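Local coordinates for ESAT-6/WXG100 secretion system protein (PDB 7JQE) that probably serves, through this extracellular region of the EsaA subunit, in export of proteins by the bacterial type VIIb secretion system, at residues Y231-Y241 / I416-Y427; F363-T374 / M386-D394. All coordinates share one frame; numbering follows the deposited sequence.

Contact 1: residues Y231-Y241 / I416-Y427; sequences YQSKLALLGKY and IDTASAMIQTLY. With EDO (1,2-ethanediol), chain H; EDO (1,2-ethanediol), chain M; EDO (1,2-ethanediol), chain F; EDO (1,2-ethanediol), chain B.
Lys234 has CG beside its backbone N (chi1 -53°) and is extended from there on, which carries NZ across the partner helix to Asp417. The salt bridge is short, with Lys234 NZ 2.6 Å from Asp417 OD1. NZ comes to the anti side of the carboxylate, 31° out of its plane. The other oxygen takes a weak hydrogen bond from Tyr231, OH to Asp417 OD2 3.4 Å, and a further weak one from Ser414 of the second subunit. Lys234 CB lies 3.3 Å from Ser420 OG, where the two helices come closest. Segments 231-241 and 416-427, of helices 225-244 and 396-427, cross at 62°, with knobs-into-holes packing, in the helical middle of the chain. Leu238 is one knob and sits among Ile416, Ala419, Ser420 and Ile423. Leu238 CD2 meets Ile423 CD1 at 3.5 Å. Ile416 is the reverse knob, set among Tyr231, Lys234, Leu235 and Leu238. Ile423 also lays CG1 over one face of the Tyr241 ring, while its CG2 touches Leu237 CD1 at 3.8 Å. The Tyr241 and Tyr427 rings approach through their CE1 atoms, 3.7 Å apart. One water bridges the two hydroxyls, 2.7 Å from Tyr241 OH and 3.0 Å from Tyr427 OH.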
# COMPACT_ATOMS: atom_id res chain seq x y z
N TYR A 231 0.27 13.09 7.33
CA TYR A 231 -0.29 13.43 6.02
C TYR A 231 0.66 14.33 5.24
O TYR A 231 0.70 14.28 4.01
CB TYR A 231 -1.65 14.11 6.17
CG TYR A 231 -2.78 13.14 6.49
CD1 TYR A 231 -3.47 13.22 7.69
CD2 TYR A 231 -3.15 12.16 5.58
CE1 TYR A 231 -4.50 12.34 7.99
CE2 TYR A 231 -4.17 11.27 5.87
CZ TYR A 231 -4.84 11.36 7.07
OH TYR A 231 -5.86 10.48 7.35
N GLN A 232 1.44 15.15 5.94
CA GLN A 232 2.44 15.97 5.26
C GLN A 232 3.61 15.13 4.75
O GLN A 232 4.18 15.44 3.71
CB GLN A 232 2.93 17.07 6.20
CG GLN A 232 1.91 18.17 6.42
CD GLN A 232 2.27 19.09 7.57
OE1 GLN A 232 3.16 18.79 8.36
NE2 GLN A 232 1.58 20.22 7.66
N SER A 233 3.97 14.06 5.48
CA SER A 233 4.99 13.14 4.99
C SER A 233 4.49 12.36 3.78
O SER A 233 5.20 12.23 2.78
CB SER A 233 5.41 12.17 6.10
OG SER A 233 6.10 12.85 7.13
N LYS A 234 3.27 11.81 3.87
CA LYS A 234 2.71 11.08 2.74
C LYS A 234 2.58 11.98 1.52
O LYS A 234 2.86 11.55 0.40
CB LYS A 234 1.37 10.48 3.13
CG LYS A 234 1.45 9.66 4.39
CD LYS A 234 0.14 9.00 4.74
CE LYS A 234 0.29 8.15 5.98
NZ LYS A 234 -0.99 7.52 6.38
N LEU A 235 2.16 13.23 1.73
CA LEU A 235 2.08 14.16 0.60
C LEU A 235 3.45 14.43 0.01
O LEU A 235 3.60 14.57 -1.21
CB LEU A 235 1.42 15.47 1.04
CG LEU A 235 -0.09 15.40 1.23
CD1 LEU A 235 -0.59 16.62 1.99
CD2 LEU A 235 -0.75 15.29 -0.14
N ALA A 236 4.47 14.53 0.87
CA ALA A 236 5.83 14.72 0.37
C ALA A 236 6.25 13.55 -0.51
O ALA A 236 6.90 13.75 -1.55
CB ALA A 236 6.80 14.90 1.53
N LEU A 237 5.87 12.33 -0.12
CA LEU A 237 6.24 11.15 -0.90
C LEU A 237 5.51 11.13 -2.24
O LEU A 237 6.12 10.83 -3.27
CB LEU A 237 5.93 9.89 -0.09
CG LEU A 237 6.09 8.54 -0.81
CD1 LEU A 237 7.51 8.37 -1.33
CD2 LEU A 237 5.71 7.38 0.12
N LEU A 238 4.21 11.43 -2.24
CA LEU A 238 3.48 11.51 -3.50
C LEU A 238 4.12 12.53 -4.44
O LEU A 238 4.06 12.37 -5.66
CB LEU A 238 2.02 11.87 -3.25
CG LEU A 238 1.23 10.91 -2.37
CD1 LEU A 238 -0.17 11.46 -2.10
CD2 LEU A 238 1.15 9.56 -3.02
N GLY A 239 4.73 13.58 -3.88
CA GLY A 239 5.44 14.52 -4.72
C GLY A 239 6.67 13.91 -5.36
O GLY A 239 6.93 14.12 -6.55
N LYS A 240 7.43 13.13 -4.59
CA LYS A 240 8.60 12.45 -5.15
C LYS A 240 8.21 11.55 -6.31
O LYS A 240 8.86 11.56 -7.37
CB LYS A 240 9.31 11.64 -4.07
CG LYS A 240 10.42 12.37 -3.34
CD LYS A 240 11.15 11.43 -2.40
CE LYS A 240 12.26 12.14 -1.64
NZ LYS A 240 12.69 11.38 -0.43
N TYR A 241 7.13 10.79 -6.14
CA TYR A 241 6.68 9.89 -7.20
C TYR A 241 6.20 10.67 -8.42
O TYR A 241 6.56 10.35 -9.55
CB TYR A 241 5.58 8.99 -6.66
CG TYR A 241 5.24 7.83 -7.56
CD1 TYR A 241 5.88 6.60 -7.41
CD2 TYR A 241 4.28 7.95 -8.55
CE1 TYR A 241 5.57 5.52 -8.23
CE2 TYR A 241 3.96 6.89 -9.37
CZ TYR A 241 4.61 5.67 -9.21
OH TYR A 241 4.29 4.62 -10.03
N ILE A 416 -4.99 9.74 -0.56
CA ILE A 416 -3.62 10.01 -0.14
C ILE A 416 -3.05 8.81 0.60
O ILE A 416 -1.89 8.42 0.38
CB ILE A 416 -3.57 11.28 0.73
CG1 ILE A 416 -3.86 12.52 -0.11
CG2 ILE A 416 -2.24 11.40 1.44
CD1 ILE A 416 -4.39 13.69 0.70
N ASP A 417 -3.84 8.19 1.48
CA ASP A 417 -3.34 7.07 2.26
C ASP A 417 -3.08 5.86 1.37
O ASP A 417 -2.04 5.20 1.49
CB ASP A 417 -4.32 6.71 3.38
CG ASP A 417 -4.22 7.66 4.57
OD1 ASP A 417 -3.09 8.02 4.96
OD2 ASP A 417 -5.28 8.04 5.11
N THR A 418 -4.01 5.55 0.47
CA THR A 418 -3.86 4.39 -0.39
C THR A 418 -2.63 4.52 -1.28
O THR A 418 -1.75 3.66 -1.27
CB THR A 418 -5.12 4.20 -1.24
OG1 THR A 418 -6.22 3.90 -0.38
CG2 THR A 418 -4.93 3.06 -2.24
N ALA A 419 -2.55 5.61 -2.05
CA ALA A 419 -1.44 5.77 -2.98
C ALA A 419 -0.10 5.84 -2.26
O ALA A 419 0.89 5.25 -2.71
CB ALA A 419 -1.65 7.01 -3.84
N SER A 420 -0.04 6.55 -1.14
CA SER A 420 1.22 6.64 -0.40
C SER A 420 1.66 5.27 0.10
O SER A 420 2.85 4.96 0.10
CB SER A 420 1.08 7.61 0.77
OG SER A 420 2.33 7.82 1.40
N ALA A 421 0.71 4.45 0.55
CA ALA A 421 1.06 3.12 1.04
C ALA A 421 1.54 2.22 -0.09
O ALA A 421 2.48 1.44 0.09
CB ALA A 421 -0.13 2.49 1.76
N MSE A 422 0.92 2.33 -1.26
CA MSE A 422 1.37 1.59 -2.43
C MSE A 422 2.81 1.97 -2.76
O MSE A 422 3.68 1.10 -2.88
CB MSE A 422 0.47 1.85 -3.63
CG MSE A 422 -0.92 1.26 -3.50
SE MSE A 422 -2.07 1.77 -4.99
CE MSE A 422 -3.57 0.57 -4.65
N ILE A 423 3.05 3.27 -2.88
CA ILE A 423 4.40 3.74 -3.17
C ILE A 423 5.38 3.25 -2.11
O ILE A 423 6.46 2.74 -2.42
CB ILE A 423 4.42 5.28 -3.28
CG1 ILE A 423 3.49 5.73 -4.40
CG2 ILE A 423 5.84 5.77 -3.51
CD1 ILE A 423 3.31 7.25 -4.48
N GLN A 424 5.00 3.38 -0.84
CA GLN A 424 5.87 2.94 0.25
C GLN A 424 6.24 1.46 0.11
O GLN A 424 7.39 1.07 0.37
CB GLN A 424 5.19 3.18 1.59
CG GLN A 424 5.93 2.63 2.78
CD GLN A 424 5.17 2.82 4.08
OE1 GLN A 424 3.97 3.09 4.07
NE2 GLN A 424 5.86 2.67 5.20
N THR A 425 5.28 0.62 -0.29
CA THR A 425 5.48 -0.82 -0.30
C THR A 425 6.31 -1.27 -1.50
O THR A 425 6.96 -2.32 -1.43
CB THR A 425 4.13 -1.54 -0.32
OG1 THR A 425 3.33 -1.07 0.78
CG2 THR A 425 4.32 -3.04 -0.20
N LEU A 426 6.29 -0.51 -2.59
CA LEU A 426 7.03 -0.86 -3.79
C LEU A 426 8.45 -0.30 -3.79
O LEU A 426 9.37 -0.96 -4.30
CB LEU A 426 6.28 -0.37 -5.03
CG LEU A 426 4.95 -1.06 -5.32
CD1 LEU A 426 4.23 -0.40 -6.49
CD2 LEU A 426 5.15 -2.54 -5.59
N TYR A 427 8.66 0.89 -3.25
CA TYR A 427 9.95 1.55 -3.36
C TYR A 427 10.71 1.68 -2.04
O TYR A 427 11.86 2.13 -2.05
CB TYR A 427 9.78 2.95 -3.98
CG TYR A 427 9.34 2.86 -5.42
CD1 TYR A 427 7.99 2.79 -5.75
CD2 TYR A 427 10.27 2.80 -6.45
CE1 TYR A 427 7.58 2.70 -7.06
CE2 TYR A 427 9.87 2.71 -7.77
CZ TYR A 427 8.52 2.66 -8.07
OH TYR A 427 8.11 2.56 -9.38
C1 EDO H . 6.30 -1.59 4.03
O1 EDO H . 7.25 -2.14 4.95
C2 EDO H . 7.00 -0.50 3.22
O2 EDO H . 8.19 -1.02 2.61
C1 EDO M . 10.54 2.66 -11.34
O1 EDO M . 10.25 1.27 -11.21
C2 EDO M . 11.89 2.97 -10.68
O2 EDO M . 12.23 4.35 -10.87
C1 EDO F . -0.45 6.76 10.21
O1 EDO F . 0.65 7.13 9.36
C2 EDO F . -0.96 5.38 9.82
O2 EDO F . -1.44 5.41 8.46
C1 EDO B . -11.14 4.44 -2.50
O1 EDO B . -11.14 3.02 -2.38
C2 EDO B . -9.71 4.95 -2.72
O2 EDO B . -8.91 4.59 -1.59
O HOH W 1 -0.49 5.21 3.95
O HOH W 2 5.27 2.13 -10.12

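Contact 2: residues F363-T374 / M386-D394; sequences FDSLSVGTHTIT and MTYTIYVTD. With EDO (1,2-ethanediol), chain K; EDO (1,2-ethanediol), chain I; EDO (1,2-ethanediol), chain C.
The Phe363 ring is sandwiched between Ile390 and Ile373. Ile390 CG1 lies over the ring centre, 3.6 Å from the centroid, in a CH-pi contact. Ile373 CD1 covers the opposite face, offset toward the rim. The peptide between Tyr388 and Thr389 meets the edge. Strands 369-379 and 382-392 form an antiparallel beta hairpin, at one margin of a four-stranded sheet within this chain. Ile390 reaches the ring because its CG1 stands between the backbone N and the carbonyl carbon (chi1 57°). Three hydrogen-bonded pairs, Gly369 with Val392, His371 with Ile390 and Ile373 with Tyr388, alternate with non-hydrogen-bonded pairs. Phe363 ends the strand before and packs on the face that bears Ile373 and Ile390. The His371 ring has Ser365 O over the centre of one face. His371 NE2 donates to Ser367 O at 2.8 Å, almost in the ring plane, and so ties the connecting loop to the strand. Val392 presses its CB to within 3.1 Å of Ser367 O, and Pro265 also touches this valine. The other face carries Thr370, Thr372, Thr374, Thr387 and Thr389, together with Tyr391. Thr370 and Thr389 touch through their CG2 methyls, 3.4 Å apart. Thr370 OG1 makes a weak hydrogen bond with Tyr391 OH of the second subunit, and Tyr391 OH a matching one with Thr370 OG1 of that subunit. Thr372 OG1 and Thr389 OG1 share a hydrogen bond of 2.8 Å. Ile373 O is gripped twice, by Tyr388 N and by Thr387 OG1, the hydroxyl standing above the carbonyl plane at 3.1 Å.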
# COMPACT_ATOMS: atom_id res chain seq x y z
N PHE A 363 -28.14 44.13 25.87
CA PHE A 363 -27.49 43.01 26.53
C PHE A 363 -26.07 43.40 26.93
O PHE A 363 -25.46 44.30 26.34
CB PHE A 363 -27.47 41.78 25.62
CG PHE A 363 -28.84 41.22 25.33
CD1 PHE A 363 -29.51 41.54 24.17
CD2 PHE A 363 -29.46 40.38 26.24
CE1 PHE A 363 -30.78 41.04 23.91
CE2 PHE A 363 -30.73 39.87 26.00
CZ PHE A 363 -31.38 40.20 24.83
N ASP A 364 -25.55 42.72 27.95
CA ASP A 364 -24.23 43.10 28.47
C ASP A 364 -23.11 42.70 27.51
O ASP A 364 -22.06 43.35 27.51
CB ASP A 364 -24.01 42.48 29.85
CG ASP A 364 -24.07 40.96 29.84
OD1 ASP A 364 -24.21 40.37 28.75
OD2 ASP A 364 -23.98 40.35 30.93
N SER A 365 -23.32 41.66 26.70
CA SER A 365 -22.29 41.24 25.75
C SER A 365 -22.95 40.44 24.64
O SER A 365 -24.11 40.04 24.73
CB SER A 365 -21.20 40.41 26.43
OG SER A 365 -21.61 39.07 26.63
N LEU A 366 -22.18 40.23 23.57
CA LEU A 366 -22.57 39.37 22.46
C LEU A 366 -21.78 38.06 22.44
O LEU A 366 -21.67 37.42 21.39
CB LEU A 366 -22.39 40.10 21.12
CG LEU A 366 -23.37 41.22 20.74
CD1 LEU A 366 -22.99 41.81 19.39
CD2 LEU A 366 -24.80 40.71 20.73
N SER A 367 -21.22 37.66 23.58
CA SER A 367 -20.41 36.45 23.62
C SER A 367 -21.27 35.21 23.34
O SER A 367 -22.51 35.26 23.37
CB SER A 367 -19.72 36.31 24.98
OG SER A 367 -20.67 36.27 26.03
N VAL A 368 -20.59 34.10 23.07
CA VAL A 368 -21.28 32.86 22.71
C VAL A 368 -22.13 32.38 23.88
O VAL A 368 -21.70 32.39 25.04
CB VAL A 368 -20.26 31.79 22.28
CG1 VAL A 368 -20.97 30.50 21.90
CG2 VAL A 368 -19.41 32.30 21.12
N GLY A 369 -23.34 31.94 23.57
CA GLY A 369 -24.29 31.48 24.56
C GLY A 369 -25.58 32.28 24.54
O GLY A 369 -25.78 33.17 23.71
N THR A 370 -26.45 31.95 25.48
CA THR A 370 -27.76 32.58 25.59
C THR A 370 -27.68 33.76 26.55
O THR A 370 -27.12 33.65 27.64
CB THR A 370 -28.82 31.59 26.08
OG1 THR A 370 -28.95 30.53 25.13
CG2 THR A 370 -30.16 32.28 26.24
N HIS A 371 -28.24 34.90 26.13
CA HIS A 371 -28.29 36.10 26.95
C HIS A 371 -29.75 36.47 27.20
O HIS A 371 -30.57 36.44 26.28
CB HIS A 371 -27.56 37.26 26.28
CG HIS A 371 -26.10 37.00 26.06
ND1 HIS A 371 -25.13 37.40 26.96
CD2 HIS A 371 -25.45 36.37 25.06
CE1 HIS A 371 -23.94 37.03 26.51
NE2 HIS A 371 -24.11 36.40 25.36
N THR A 372 -30.05 36.82 28.45
CA THR A 372 -31.42 37.15 28.86
C THR A 372 -31.42 38.41 29.71
O THR A 372 -30.66 38.51 30.68
CB THR A 372 -32.07 36.00 29.64
OG1 THR A 372 -32.40 34.94 28.74
CG2 THR A 372 -33.33 36.48 30.33
N ILE A 373 -32.28 39.36 29.34
CA ILE A 373 -32.54 40.55 30.14
C ILE A 373 -33.89 40.37 30.82
O ILE A 373 -34.86 39.95 30.19
CB ILE A 373 -32.54 41.82 29.27
CG1 ILE A 373 -31.13 42.14 28.77
CG2 ILE A 373 -33.13 42.99 30.04
CD1 ILE A 373 -31.07 43.40 27.92
N THR A 374 -33.95 40.69 32.12
CA THR A 374 -35.21 40.71 32.86
C THR A 374 -35.34 42.02 33.60
O THR A 374 -34.37 42.53 34.17
CB THR A 374 -35.31 39.55 33.86
OG1 THR A 374 -34.29 39.68 34.87
CG2 THR A 374 -35.16 38.21 33.16
N MSE A 386 -40.89 41.60 32.52
CA MSE A 386 -40.54 41.49 31.11
C MSE A 386 -39.15 40.90 30.91
O MSE A 386 -38.27 41.07 31.75
CB MSE A 386 -40.63 42.86 30.44
CG MSE A 386 -41.97 43.53 30.68
SE MSE A 386 -42.42 44.90 29.38
CE MSE A 386 -41.09 46.26 29.84
N THR A 387 -38.97 40.21 29.79
CA THR A 387 -37.73 39.50 29.52
C THR A 387 -37.48 39.47 28.02
O THR A 387 -38.41 39.43 27.22
CB THR A 387 -37.77 38.07 30.07
OG1 THR A 387 -36.55 37.39 29.75
CG2 THR A 387 -38.95 37.31 29.47
N TYR A 388 -36.20 39.49 27.65
CA TYR A 388 -35.77 39.36 26.26
C TYR A 388 -34.53 38.49 26.22
O TYR A 388 -33.71 38.51 27.14
CB TYR A 388 -35.49 40.73 25.63
CG TYR A 388 -36.63 41.70 25.82
CD1 TYR A 388 -37.76 41.64 25.01
CD2 TYR A 388 -36.58 42.66 26.82
CE1 TYR A 388 -38.80 42.52 25.19
CE2 TYR A 388 -37.62 43.55 27.00
CZ TYR A 388 -38.73 43.47 26.19
OH TYR A 388 -39.77 44.35 26.37
N THR A 389 -34.40 37.71 25.15
CA THR A 389 -33.32 36.74 25.04
C THR A 389 -32.74 36.77 23.63
O THR A 389 -33.45 37.00 22.65
CB THR A 389 -33.80 35.32 25.36
OG1 THR A 389 -34.30 35.29 26.70
CG2 THR A 389 -32.64 34.34 25.24
N ILE A 390 -31.43 36.54 23.55
CA ILE A 390 -30.75 36.32 22.28
C ILE A 390 -29.79 35.15 22.43
O ILE A 390 -29.31 34.84 23.53
CB ILE A 390 -30.01 37.58 21.77
CG1 ILE A 390 -29.01 38.07 22.81
CG2 ILE A 390 -31.01 38.67 21.41
CD1 ILE A 390 -27.95 39.00 22.24
N TYR A 391 -29.50 34.49 21.31
CA TYR A 391 -28.70 33.28 21.28
C TYR A 391 -27.52 33.52 20.34
O TYR A 391 -27.72 33.70 19.14
CB TYR A 391 -29.54 32.09 20.83
CG TYR A 391 -30.40 32.42 19.62
CD1 TYR A 391 -29.95 32.15 18.33
CD2 TYR A 391 -31.64 33.01 19.77
CE1 TYR A 391 -30.72 32.46 17.22
CE2 TYR A 391 -32.43 33.32 18.67
CZ TYR A 391 -31.96 33.04 17.40
OH TYR A 391 -32.74 33.35 16.30
N VAL A 392 -26.31 33.57 20.89
CA VAL A 392 -25.10 33.66 20.09
C VAL A 392 -24.56 32.25 19.92
O VAL A 392 -24.03 31.67 20.87
CB VAL A 392 -24.06 34.59 20.73
CG1 VAL A 392 -22.88 34.76 19.79
CG2 VAL A 392 -24.68 35.93 21.08
N THR A 393 -24.73 31.69 18.73
CA THR A 393 -24.30 30.32 18.47
C THR A 393 -22.87 30.31 17.93
O THR A 393 -22.40 31.28 17.33
CB THR A 393 -25.24 29.63 17.49
OG1 THR A 393 -25.06 30.18 16.18
CG2 THR A 393 -26.69 29.81 17.92
N ASP A 394 -22.20 29.18 18.15
CA ASP A 394 -20.80 29.00 17.78
C ASP A 394 -20.60 27.76 16.91
O ASP A 394 -19.49 27.23 16.85
CB ASP A 394 -19.93 28.90 19.04
CG ASP A 394 -18.51 29.34 18.80
OD1 ASP A 394 -18.17 29.67 17.64
OD2 ASP A 394 -17.73 29.37 19.78
C1 EDO K . -24.57 36.41 30.21
O1 EDO K . -25.42 37.55 30.39
C2 EDO K . -23.18 36.71 30.76
O2 EDO K . -22.58 37.79 30.03
C1 EDO I . -37.14 38.04 22.38
O1 EDO I . -37.31 37.86 23.79
C2 EDO I . -36.04 39.07 22.12
O2 EDO I . -35.64 39.01 20.75
C1 EDO C . -16.01 26.83 16.85
O1 EDO C . -17.17 26.23 16.26
C2 EDO C . -15.32 25.83 17.78
O2 EDO C . -14.99 24.64 17.05

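How the contacts relate
Contact 1 lies close to the middle of the chain, its centre about 4 Å from the chain centre. Contact 2 sits far out in the beta-rich part, with the two centres about 50 Å apart and nearest atoms about 23 Å apart. They do not touch. Along the chain, helix 225-244 comes first, then both strands of contact 2, then helix 396-427. The chain thus leaves the helical region, builds the sheets and returns. Strand 382-392 is followed directly by helix 396-427, which leads back to contact 1. Both contacts also reach the second subunit, so the two subunits meet at two places far apart along this elongated molecule, consistent with an extended interface.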